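Local coordinates for putative exotoxin (superantigen) (Streptococcus pyogenes, PDB 1TY0), which acts as a streptococcal superantigen toxin that can use one common surface both for T-cell receptor binding and for dimerization, at residues D9-L14 against P151-I156; Y16-I21 against F134-R139; T35-I40 against D53-S58; K48-D53 against D83-Y88. All coordinates share one frame; numbering follows the deposited sequence.

How the contacts relate
From the N terminus, helix 5-18 enters two contacts in turn. Contact 1 joins its middle to the loop before strand 157-164 and closes the longest loop of the four; contact 2 joins its C-terminal end to helix 131-146 and is nested inside that loop. The two touch where Leu14 CD2 packs on Arg139 NH1, and both tie the N-terminal helix to the beta-grasp half. Contacts 3 and 4 lie inside both loops, within the OB-fold half, and cross along the chain. They share Asp53 on strand 51-55, which pairs with strand 37-41 in contact 3 and with strand 84-93 in contact 4.

Contact 1: residues D9-L14 against P151-I156; sequences DVKLQL and PNSPYI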
# COMPACT_ATOMS: atom_id res chain seq x y z
N ASP A 9 -5.17 21.26 3.61
CA ASP A 9 -4.08 20.72 2.81
C ASP A 9 -3.24 19.75 3.63
O ASP A 9 -2.74 18.75 3.11
CB ASP A 9 -3.19 21.85 2.27
CG ASP A 9 -3.94 22.82 1.39
OD1 ASP A 9 -4.73 22.35 0.53
OD2 ASP A 9 -3.75 24.04 1.53
N VAL A 10 -3.09 20.05 4.92
CA VAL A 10 -2.33 19.20 5.82
C VAL A 10 -3.05 17.86 5.94
O VAL A 10 -2.43 16.79 5.88
CB VAL A 10 -2.21 19.85 7.22
CG1 VAL A 10 -1.65 18.85 8.23
CG2 VAL A 10 -1.31 21.08 7.14
N LYS A 11 -4.37 17.92 6.10
CA LYS A 11 -5.16 16.71 6.22
C LYS A 11 -5.09 15.90 4.93
O LYS A 11 -5.04 14.67 4.96
CB LYS A 11 -6.61 17.08 6.57
CG LYS A 11 -6.73 17.75 7.93
CD LYS A 11 -8.08 18.41 8.16
CE LYS A 11 -9.14 17.42 8.60
NZ LYS A 11 -10.37 18.13 9.05
N LEU A 12 -5.05 16.59 3.80
CA LEU A 12 -4.97 15.89 2.52
C LEU A 12 -3.67 15.10 2.41
O LEU A 12 -3.67 13.96 1.93
CB LEU A 12 -5.08 16.89 1.37
CG LEU A 12 -6.49 17.48 1.20
CD1 LEU A 12 -6.51 18.48 0.06
CD2 LEU A 12 -7.47 16.34 0.93
N GLN A 13 -2.55 15.69 2.84
CA GLN A 13 -1.27 14.99 2.78
C GLN A 13 -1.27 13.77 3.70
O GLN A 13 -0.69 12.74 3.37
CB GLN A 13 -0.13 15.93 3.20
CG GLN A 13 0.19 17.02 2.19
CD GLN A 13 0.54 16.46 0.83
OE1 GLN A 13 1.58 15.83 0.64
NE2 GLN A 13 -0.34 16.68 -0.14
N LEU A 14 -1.92 13.89 4.85
CA LEU A 14 -1.99 12.79 5.80
C LEU A 14 -2.89 11.67 5.32
O LEU A 14 -2.58 10.49 5.48
CB LEU A 14 -2.46 13.30 7.16
CG LEU A 14 -1.41 14.12 7.90
CD1 LEU A 14 -2.03 14.91 9.04
CD2 LEU A 14 -0.33 13.17 8.41
N PRO A 151 -11.32 16.89 4.59
CA PRO A 151 -11.41 18.35 4.72
C PRO A 151 -12.72 18.85 5.32
O PRO A 151 -12.79 19.95 5.86
CB PRO A 151 -11.22 18.83 3.28
CG PRO A 151 -11.82 17.71 2.48
CD PRO A 151 -11.24 16.49 3.18
N ASN A 152 -13.77 18.03 5.24
CA ASN A 152 -15.06 18.44 5.76
C ASN A 152 -15.37 18.00 7.19
O ASN A 152 -16.47 18.23 7.70
CB ASN A 152 -16.17 17.99 4.80
CG ASN A 152 -16.05 18.66 3.44
OD1 ASN A 152 -16.06 19.89 3.33
ND2 ASN A 152 -15.94 17.86 2.39
N SER A 153 -14.40 17.36 7.85
CA SER A 153 -14.59 16.96 9.24
C SER A 153 -14.11 18.16 10.06
O SER A 153 -13.22 18.89 9.63
CB SER A 153 -13.74 15.72 9.58
OG SER A 153 -12.36 16.01 9.48
N PRO A 154 -14.70 18.39 11.24
CA PRO A 154 -14.31 19.52 12.09
C PRO A 154 -12.99 19.38 12.84
O PRO A 154 -12.49 20.35 13.41
CB PRO A 154 -15.50 19.64 13.04
CG PRO A 154 -15.86 18.20 13.26
CD PRO A 154 -15.80 17.62 11.85
N TYR A 155 -12.44 18.17 12.85
CA TYR A 155 -11.19 17.91 13.56
C TYR A 155 -9.99 18.54 12.87
O TYR A 155 -9.73 18.27 11.70
CB TYR A 155 -11.02 16.40 13.72
CG TYR A 155 -12.31 15.74 14.15
CD1 TYR A 155 -12.98 16.16 15.30
CD2 TYR A 155 -12.90 14.75 13.37
CE1 TYR A 155 -14.20 15.62 15.67
CE2 TYR A 155 -14.13 14.19 13.73
CZ TYR A 155 -14.78 14.63 14.88
OH TYR A 155 -16.00 14.11 15.24
N ILE A 156 -9.28 19.39 13.59
CA ILE A 156 -8.11 20.07 13.05
C ILE A 156 -6.88 19.92 13.93
O ILE A 156 -5.80 20.40 13.59
CB ILE A 156 -8.41 21.57 12.84
CG1 ILE A 156 -8.86 22.21 14.15
CG2 ILE A 156 -9.48 21.73 11.76
CD1 ILE A 156 -9.13 23.71 14.04
O HOH W 1 -10.73 20.57 7.60
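A single lysine carries most of the contact between the helical segment 9-14 and the irregular segment 151-156. Lys11 leaves the helix with CG beside the backbone N (chi1 -64°), runs toward the loop and bends at chi3 (81°), which brings its ammonium into the curve of the loop backbone. There Lys11 NZ donates to Tyr155 O at 2.7 Å, lying in the plane of that carbonyl. Ser153 OG is 2.9 Å from Lys11 NZ. The Ser153 hydroxyl is hydrogen-bonded to the main-chain oxygens of Asp150 and Lys147. Asp150 O also accepts a bond from the lysine, so two main-chain carbonyls take the ammonium and probably stabilise its charge. A water accepts from Lys11 NZ at 2.9 Å and donates to Pro151 O at 2.8 Å, bridging the gap between these two groups.

Away from this close polar grip the packing is slack. Leu12, exposed on the helix, brings CD2 only to within 4.4 Å of Pro151 CD, a loose apolar contact. The loop follows helix 131-146 and leads into strand 157-164, with Ile156 already bonded through its backbone to Trp209 of strand 201-209, while Leu14 of helix 5-18 packs on Tyr149 and Ala177.

Contact 2: residues Y16-I21 against F134-R139; sequences YAYEII and FDFKIR
The C-terminal end of helix 5-18 meets helix 131-146 deep between the two halves of the molecule. Tyr18 points at the partner helix, its CG beside the backbone N (chi1 -76°), and one face of its ring is covered by Arg139. Arg139, extended from CG to NE, places its CD 3.7 Å from the Tyr18 ring centroid, almost on the ring normal, in a CH-pi contact. Its guanidinium carries on over the phenol end at 20° to the ring, with Tyr18 OH 3.5 Å from Arg139 CZ, above the centre of the guanidinium. Asp135, one turn back, holds this group in place: Arg139 NE donates to Asp135 OD1 at 2.7 Å, nearly straight at 171°, and NH2 adds a weak bond to OD2. Asp176 takes NH1 in a second salt bridge, and Tyr190 bonds to both Tyr18 OH and Asp135 OD2, so these buried polar ends are satisfied.

Phe136 fills the flank. Its CD1 lies at the edge of the Tyr18 ring, 4.1 Å from Tyr18 CD1, while Ile20 CG2 approaches Phe136 CE1 at 4.0 Å and Ile20 O faces the phenylalanine edge. Such packing of N-terminal on central helix, uniting OB-fold and beta-grasp domains, is characteristic of staphylococcal and streptococcal superantigens.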
# COMPACT_ATOMS: atom_id res chain seq x y z
N TYR A 16 -3.54 10.87 2.27
CA TYR A 16 -2.82 10.14 1.23
C TYR A 16 -1.71 9.27 1.80
O TYR A 16 -1.58 8.10 1.42
CB TYR A 16 -2.20 11.10 0.22
CG TYR A 16 -1.05 10.46 -0.53
CD1 TYR A 16 -1.27 9.36 -1.36
CD2 TYR A 16 0.25 10.92 -0.38
CE1 TYR A 16 -0.21 8.73 -2.01
CE2 TYR A 16 1.32 10.30 -1.02
CZ TYR A 16 1.08 9.21 -1.84
OH TYR A 16 2.13 8.58 -2.47
N ALA A 17 -0.91 9.83 2.69
CA ALA A 17 0.21 9.10 3.28
C ALA A 17 -0.21 7.81 3.97
O ALA A 17 0.43 6.77 3.77
CB ALA A 17 0.96 10.00 4.27
N TYR A 18 -1.27 7.86 4.76
CA TYR A 18 -1.72 6.68 5.49
C TYR A 18 -2.70 5.74 4.78
O TYR A 18 -3.06 4.70 5.33
CB TYR A 18 -2.27 7.12 6.85
CG TYR A 18 -1.16 7.47 7.83
CD1 TYR A 18 -0.50 6.48 8.55
CD2 TYR A 18 -0.75 8.80 8.02
CE1 TYR A 18 0.55 6.79 9.43
CE2 TYR A 18 0.30 9.12 8.89
CZ TYR A 18 0.94 8.11 9.59
OH TYR A 18 1.97 8.41 10.46
N GLU A 19 -3.13 6.09 3.57
CA GLU A 19 -4.01 5.20 2.79
C GLU A 19 -3.02 4.32 2.05
O GLU A 19 -2.76 4.51 0.87
CB GLU A 19 -4.85 6.01 1.79
CG GLU A 19 -6.12 6.59 2.38
CD GLU A 19 -7.19 5.53 2.60
OE1 GLU A 19 -7.65 4.94 1.60
OE2 GLU A 19 -7.56 5.29 3.77
N ILE A 20 -2.46 3.35 2.77
CA ILE A 20 -1.43 2.49 2.22
C ILE A 20 -1.46 1.08 2.81
O ILE A 20 -2.05 0.85 3.87
CB ILE A 20 -0.06 3.13 2.50
CG1 ILE A 20 1.08 2.28 1.94
CG2 ILE A 20 0.11 3.32 4.00
CD1 ILE A 20 2.43 2.94 2.13
N ILE A 21 -0.83 0.14 2.11
CA ILE A 21 -0.74 -1.24 2.56
C ILE A 21 0.62 -1.39 3.23
O ILE A 21 1.65 -1.09 2.62
CB ILE A 21 -0.82 -2.22 1.37
CG1 ILE A 21 -2.25 -2.24 0.82
CG2 ILE A 21 -0.39 -3.62 1.80
CD1 ILE A 21 -3.25 -2.85 1.76
N PHE A 134 0.81 0.36 15.90
CA PHE A 134 -0.37 0.84 16.62
C PHE A 134 -0.88 2.14 16.00
O PHE A 134 -2.08 2.29 15.77
CB PHE A 134 -0.01 1.07 18.09
CG PHE A 134 -1.21 1.19 18.99
CD1 PHE A 134 -1.96 2.36 19.01
CD2 PHE A 134 -1.60 0.13 19.80
CE1 PHE A 134 -3.08 2.48 19.83
CE2 PHE A 134 -2.72 0.23 20.61
CZ PHE A 134 -3.46 1.41 20.63
N ASP A 135 0.04 3.05 15.71
CA ASP A 135 -0.31 4.34 15.12
C ASP A 135 -0.99 4.18 13.77
O ASP A 135 -2.04 4.77 13.51
CB ASP A 135 0.97 5.20 15.00
CG ASP A 135 0.68 6.64 14.61
OD1 ASP A 135 -0.43 7.13 14.89
OD2 ASP A 135 1.59 7.29 14.05
N PHE A 136 -0.40 3.37 12.90
CA PHE A 136 -0.99 3.13 11.58
C PHE A 136 -2.41 2.59 11.69
O PHE A 136 -3.33 3.09 11.05
CB PHE A 136 -0.14 2.14 10.79
CG PHE A 136 -0.83 1.61 9.57
CD1 PHE A 136 -0.98 2.41 8.43
CD2 PHE A 136 -1.35 0.32 9.56
CE1 PHE A 136 -1.67 1.92 7.31
CE2 PHE A 136 -2.03 -0.17 8.45
CZ PHE A 136 -2.19 0.63 7.33
N LYS A 137 -2.59 1.56 12.51
CA LYS A 137 -3.90 0.94 12.65
C LYS A 137 -4.94 1.87 13.25
O LYS A 137 -6.07 1.92 12.76
CB LYS A 137 -3.80 -0.35 13.46
CG LYS A 137 -3.01 -1.42 12.73
CD LYS A 137 -2.96 -2.75 13.48
CE LYS A 137 -2.34 -3.82 12.57
NZ LYS A 137 -2.12 -5.12 13.26
N ILE A 138 -4.57 2.62 14.28
CA ILE A 138 -5.51 3.55 14.89
C ILE A 138 -5.85 4.69 13.94
O ILE A 138 -7.00 5.11 13.87
CB ILE A 138 -4.97 4.12 16.22
CG1 ILE A 138 -6.03 5.01 16.87
CG2 ILE A 138 -3.70 4.90 15.98
CD1 ILE A 138 -5.70 5.41 18.29
N ARG A 139 -4.87 5.20 13.20
CA ARG A 139 -5.19 6.27 12.26
C ARG A 139 -6.15 5.76 11.19
O ARG A 139 -7.10 6.45 10.82
CB ARG A 139 -3.92 6.83 11.59
CG ARG A 139 -3.05 7.62 12.55
CD ARG A 139 -1.97 8.40 11.82
NE ARG A 139 -0.91 8.78 12.75
CZ ARG A 139 -0.24 9.92 12.71
NH1 ARG A 139 -0.51 10.83 11.79
NH2 ARG A 139 0.72 10.14 13.60

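Contact 3: residues T35-I40 against D53-S58; sequences THDFYI and DSEVES
Asp37 and Asp53 reach toward each other across neighbouring antiparallel strands, on the same sheet face as Tyr39 and Glu55. Asp37 sets CG beside its backbone N (chi1 -70°), whereas Asp53 sets CG anti to N (chi1 164°). The carboxylates cross obliquely but lie nearly coplanar, their planes 28° apart, bringing Asp37 OD2 to 2.5 Å from Asp53 OD1. The Tyr39 ring runs alongside Asp53, pointing the same way, with CE1 3.6 Å from Asp53 OD1.

On the face of Phe38 and Ser54, Val56 crosses Phe38 at about a right angle and sets CG1 at the ring edge, 3.9 Å from Phe38 CE2. Phe38 and Ser54 are a hydrogen-bonded pair, N to O in both directions; beyond the paired residues, Val56 N adds a further backbone bond to His36 O at 2.8 Å. The His36 imidazole turns its edge to the partner segment, where NE2 shares a hydrogen bond with Ser58 OG at 2.9 Å, while ND1 pairs with Thr35 OG1.

A water donates to Asp37 OD1 at 2.6 Å and weakly to Glu55 OE1; Glu55 OE2 has its salt bridge with Lys191. With a third carboxylate so near, the very short aspartate approach suggests that one of the two acids is protonated, its pKa probably raised.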
# COMPACT_ATOMS: atom_id res chain seq x y z
N THR A 35 25.15 0.23 11.15
CA THR A 35 24.95 1.21 12.21
C THR A 35 23.53 1.77 12.28
O THR A 35 23.05 2.10 13.36
CB THR A 35 25.93 2.39 12.06
OG1 THR A 35 25.65 3.09 10.84
CG2 THR A 35 27.37 1.89 12.02
N HIS A 36 22.86 1.86 11.13
CA HIS A 36 21.51 2.41 11.10
C HIS A 36 20.50 1.64 10.25
O HIS A 36 19.40 2.14 10.00
CB HIS A 36 21.57 3.87 10.63
CG HIS A 36 22.32 4.77 11.55
ND1 HIS A 36 23.70 4.80 11.60
CD2 HIS A 36 21.89 5.65 12.49
CE1 HIS A 36 24.09 5.66 12.53
NE2 HIS A 36 23.01 6.19 13.08
N ASP A 37 20.85 0.43 9.82
CA ASP A 37 19.93 -0.36 9.01
C ASP A 37 19.85 -1.83 9.40
O ASP A 37 20.84 -2.45 9.77
CB ASP A 37 20.32 -0.30 7.53
CG ASP A 37 20.07 1.06 6.91
OD1 ASP A 37 20.90 1.96 7.13
OD2 ASP A 37 19.04 1.22 6.20
N PHE A 38 18.64 -2.37 9.29
CA PHE A 38 18.38 -3.79 9.52
C PHE A 38 18.22 -4.34 8.11
O PHE A 38 17.49 -3.74 7.32
CB PHE A 38 17.03 -4.03 10.21
CG PHE A 38 16.98 -3.67 11.66
CD1 PHE A 38 17.31 -4.61 12.64
CD2 PHE A 38 16.52 -2.42 12.06
CE1 PHE A 38 17.18 -4.30 13.99
CE2 PHE A 38 16.38 -2.10 13.42
CZ PHE A 38 16.71 -3.05 14.38
N TYR A 39 18.89 -5.43 7.77
CA TYR A 39 18.69 -6.05 6.46
C TYR A 39 18.07 -7.39 6.79
O TYR A 39 18.76 -8.30 7.25
CB TYR A 39 20.00 -6.19 5.70
CG TYR A 39 20.46 -4.86 5.16
CD1 TYR A 39 19.76 -4.23 4.13
CD2 TYR A 39 21.53 -4.18 5.75
CE1 TYR A 39 20.11 -2.95 3.70
CE2 TYR A 39 21.88 -2.90 5.33
CZ TYR A 39 21.17 -2.29 4.30
OH TYR A 39 21.50 -1.02 3.90
N ILE A 40 16.76 -7.49 6.56
CA ILE A 40 15.98 -8.67 6.90
C ILE A 40 15.51 -9.46 5.69
O ILE A 40 15.02 -8.90 4.71
CB ILE A 40 14.73 -8.26 7.73
CG1 ILE A 40 15.12 -7.30 8.85
CG2 ILE A 40 14.03 -9.50 8.27
CD1 ILE A 40 16.20 -7.80 9.78
N ASP A 53 14.74 -3.42 4.08
CA ASP A 53 15.75 -2.55 4.66
C ASP A 53 15.04 -1.60 5.60
O ASP A 53 14.29 -0.73 5.17
CB ASP A 53 16.47 -1.72 3.60
CG ASP A 53 17.23 -0.54 4.20
OD1 ASP A 53 17.77 -0.71 5.32
OD2 ASP A 53 17.28 0.54 3.57
N SER A 54 15.26 -1.78 6.90
CA SER A 54 14.65 -0.91 7.89
C SER A 54 15.70 0.07 8.38
O SER A 54 16.68 -0.32 9.00
CB SER A 54 14.13 -1.73 9.08
OG SER A 54 13.66 -0.85 10.09
N GLU A 55 15.48 1.35 8.10
CA GLU A 55 16.42 2.38 8.52
C GLU A 55 15.97 2.96 9.85
O GLU A 55 14.80 3.30 10.03
CB GLU A 55 16.49 3.48 7.46
CG GLU A 55 17.52 4.56 7.74
CD GLU A 55 17.52 5.63 6.67
OE1 GLU A 55 17.79 5.29 5.49
OE2 GLU A 55 17.25 6.81 7.00
N VAL A 56 16.90 3.08 10.80
CA VAL A 56 16.56 3.60 12.12
C VAL A 56 17.55 4.62 12.66
O VAL A 56 18.58 4.91 12.04
CB VAL A 56 16.44 2.45 13.15
CG1 VAL A 56 15.24 1.56 12.80
CG2 VAL A 56 17.72 1.61 13.16
N GLU A 57 17.22 5.16 13.82
CA GLU A 57 18.06 6.13 14.50
C GLU A 57 19.24 5.40 15.14
O GLU A 57 19.26 4.17 15.19
CB GLU A 57 17.25 6.89 15.56
CG GLU A 57 16.42 8.02 14.98
CD GLU A 57 15.45 8.63 15.99
OE1 GLU A 57 15.73 8.59 17.20
OE2 GLU A 57 14.40 9.15 15.55
N SER A 58 20.22 6.16 15.61
CA SER A 58 21.40 5.58 16.23
C SER A 58 21.08 4.70 17.44
O SER A 58 20.07 4.89 18.12
CB SER A 58 22.36 6.69 16.66
OG SER A 58 22.61 7.60 15.60
O HOH W 2 20.76 1.77 15.05
O HOH W 3 21.06 4.48 6.43

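Contact 4: residues K48-D53 against D83-Y88; sequences KNFSVD and DVYYIY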
# COMPACT_ATOMS: atom_id res chain seq x y z
N LYS A 48 11.45 -15.88 -3.88
CA LYS A 48 12.51 -15.31 -4.70
C LYS A 48 13.32 -14.45 -3.73
O LYS A 48 12.86 -14.17 -2.63
CB LYS A 48 11.95 -14.46 -5.84
CG LYS A 48 11.15 -13.24 -5.41
CD LYS A 48 10.66 -12.49 -6.65
CE LYS A 48 9.74 -11.34 -6.30
NZ LYS A 48 9.26 -10.64 -7.52
N ASN A 49 14.53 -14.06 -4.12
CA ASN A 49 15.35 -13.24 -3.22
C ASN A 49 14.61 -11.93 -2.98
O ASN A 49 14.27 -11.21 -3.92
CB ASN A 49 16.72 -12.96 -3.83
CG ASN A 49 17.64 -12.23 -2.87
OD1 ASN A 49 17.79 -12.64 -1.71
ND2 ASN A 49 18.25 -11.15 -3.33
N PHE A 50 14.38 -11.61 -1.71
CA PHE A 50 13.65 -10.40 -1.36
C PHE A 50 13.99 -10.03 0.08
O PHE A 50 14.00 -10.88 0.97
CB PHE A 50 12.15 -10.64 -1.49
CG PHE A 50 11.36 -9.43 -1.92
CD1 PHE A 50 11.31 -8.29 -1.12
CD2 PHE A 50 10.69 -9.43 -3.13
CE1 PHE A 50 10.59 -7.16 -1.53
CE2 PHE A 50 9.97 -8.31 -3.55
CZ PHE A 50 9.92 -7.17 -2.75
N SER A 51 14.28 -8.76 0.31
CA SER A 51 14.60 -8.35 1.66
C SER A 51 13.90 -7.06 2.04
O SER A 51 13.20 -6.44 1.23
CB SER A 51 16.12 -8.18 1.81
OG SER A 51 16.62 -7.25 0.86
N VAL A 52 14.06 -6.69 3.30
CA VAL A 52 13.49 -5.47 3.82
C VAL A 52 14.62 -4.69 4.46
O VAL A 52 15.39 -5.23 5.25
CB VAL A 52 12.42 -5.75 4.89
CG1 VAL A 52 11.96 -4.43 5.53
CG2 VAL A 52 11.23 -6.46 4.25
N ASP A 53 14.74 -3.42 4.08
CA ASP A 53 15.75 -2.55 4.66
C ASP A 53 15.04 -1.60 5.60
O ASP A 53 14.29 -0.73 5.17
CB ASP A 53 16.47 -1.72 3.60
CG ASP A 53 17.23 -0.54 4.20
OD1 ASP A 53 17.77 -0.71 5.32
OD2 ASP A 53 17.28 0.54 3.57
N ASP A 83 14.06 -5.70 -5.53
CA ASP A 83 13.16 -6.50 -4.71
C ASP A 83 13.56 -6.31 -3.25
O ASP A 83 14.11 -7.21 -2.59
CB ASP A 83 13.21 -7.97 -5.11
CG ASP A 83 12.63 -8.21 -6.50
OD1 ASP A 83 11.55 -7.64 -6.79
OD2 ASP A 83 13.23 -8.97 -7.28
N VAL A 84 13.29 -5.11 -2.77
CA VAL A 84 13.59 -4.71 -1.41
C VAL A 84 12.51 -3.73 -0.97
O VAL A 84 12.13 -2.86 -1.75
CB VAL A 84 14.94 -3.95 -1.32
CG1 VAL A 84 15.19 -3.50 0.10
CG2 VAL A 84 16.07 -4.82 -1.82
N TYR A 85 12.01 -3.89 0.24
CA TYR A 85 11.03 -2.94 0.77
C TYR A 85 11.82 -1.97 1.65
O TYR A 85 12.68 -2.38 2.42
CB TYR A 85 9.97 -3.64 1.63
CG TYR A 85 8.91 -4.38 0.84
CD1 TYR A 85 8.17 -3.73 -0.15
CD2 TYR A 85 8.64 -5.71 1.11
CE1 TYR A 85 7.17 -4.40 -0.85
CE2 TYR A 85 7.65 -6.40 0.41
CZ TYR A 85 6.92 -5.74 -0.57
OH TYR A 85 5.92 -6.42 -1.23
N TYR A 86 11.51 -0.68 1.54
CA TYR A 86 12.19 0.34 2.34
C TYR A 86 11.24 0.94 3.35
O TYR A 86 10.22 1.54 3.00
CB TYR A 86 12.76 1.42 1.41
CG TYR A 86 13.85 0.88 0.53
CD1 TYR A 86 15.11 0.61 1.05
CD2 TYR A 86 13.60 0.56 -0.81
CE1 TYR A 86 16.11 0.02 0.27
CE2 TYR A 86 14.60 -0.03 -1.61
CZ TYR A 86 15.84 -0.29 -1.05
OH TYR A 86 16.84 -0.88 -1.80
N ILE A 87 11.56 0.75 4.63
CA ILE A 87 10.73 1.25 5.73
C ILE A 87 11.61 1.88 6.81
O ILE A 87 12.83 1.73 6.78
CB ILE A 87 9.92 0.11 6.39
CG1 ILE A 87 10.87 -0.94 6.98
CG2 ILE A 87 8.99 -0.55 5.35
CD1 ILE A 87 10.18 -2.02 7.80
N TYR A 88 10.98 2.58 7.74
CA TYR A 88 11.69 3.18 8.87
C TYR A 88 11.24 2.39 10.09
O TYR A 88 10.03 2.26 10.32
CB TYR A 88 11.32 4.65 9.05
CG TYR A 88 11.77 5.56 7.94
CD1 TYR A 88 13.11 5.61 7.55
CD2 TYR A 88 10.86 6.42 7.31
CE1 TYR A 88 13.54 6.50 6.56
CE2 TYR A 88 11.28 7.30 6.32
CZ TYR A 88 12.62 7.34 5.95
OH TYR A 88 13.03 8.23 4.97
O HOH W 4 14.48 -11.26 -6.47
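Strands 51-53 and 84-88 run parallel, and four backbone hydrogen bonds alternate between them. Ser51 N donates to Asp83 O at 3.3 Å, and Ser51 O in turn accepts from Tyr85 N. Two residues on, the step repeats: Asp53 N donates to Tyr85 O at 2.8 Å, nearly along the C=O axis, and Asp53 O takes Ile87 N in an almost straight bond (175°). Both N-H and C=O of Ser51 and Asp53 are thus spent on this neighbour, whereas Val52 turns its backbone to Ile40 of strand 37-41.

At the N-terminal end of the pair, before the strands begin, a water donates to both Asn49 O (2.6 Å) and Asp83 OD2 (2.7 Å). The other carboxylate oxygen, Asp83 OD1, forms a long salt bridge of 3.8 Å with Lys48 NZ. Asp83 also lies over one face of Phe50, its CB 3.8 Å from the ring centroid in a CH-pi contact and its O above the rim. Phe50 CE1 then sits over a face of Tyr85, the ring planes 40° apart; Tyr85 OH bonds to Lys46. Val52 CG1 meets Ile87 CD1 on the Tyr85 side of the sheet. On the other side Asp53 OD2 lies at the edge of Tyr86, in the ring plane, 3.3 Å from Tyr86 CD1. A parallel strand pair within an otherwise antiparallel, curled sheet is the pattern of the OB-fold barrel in the superantigen N-terminal domain.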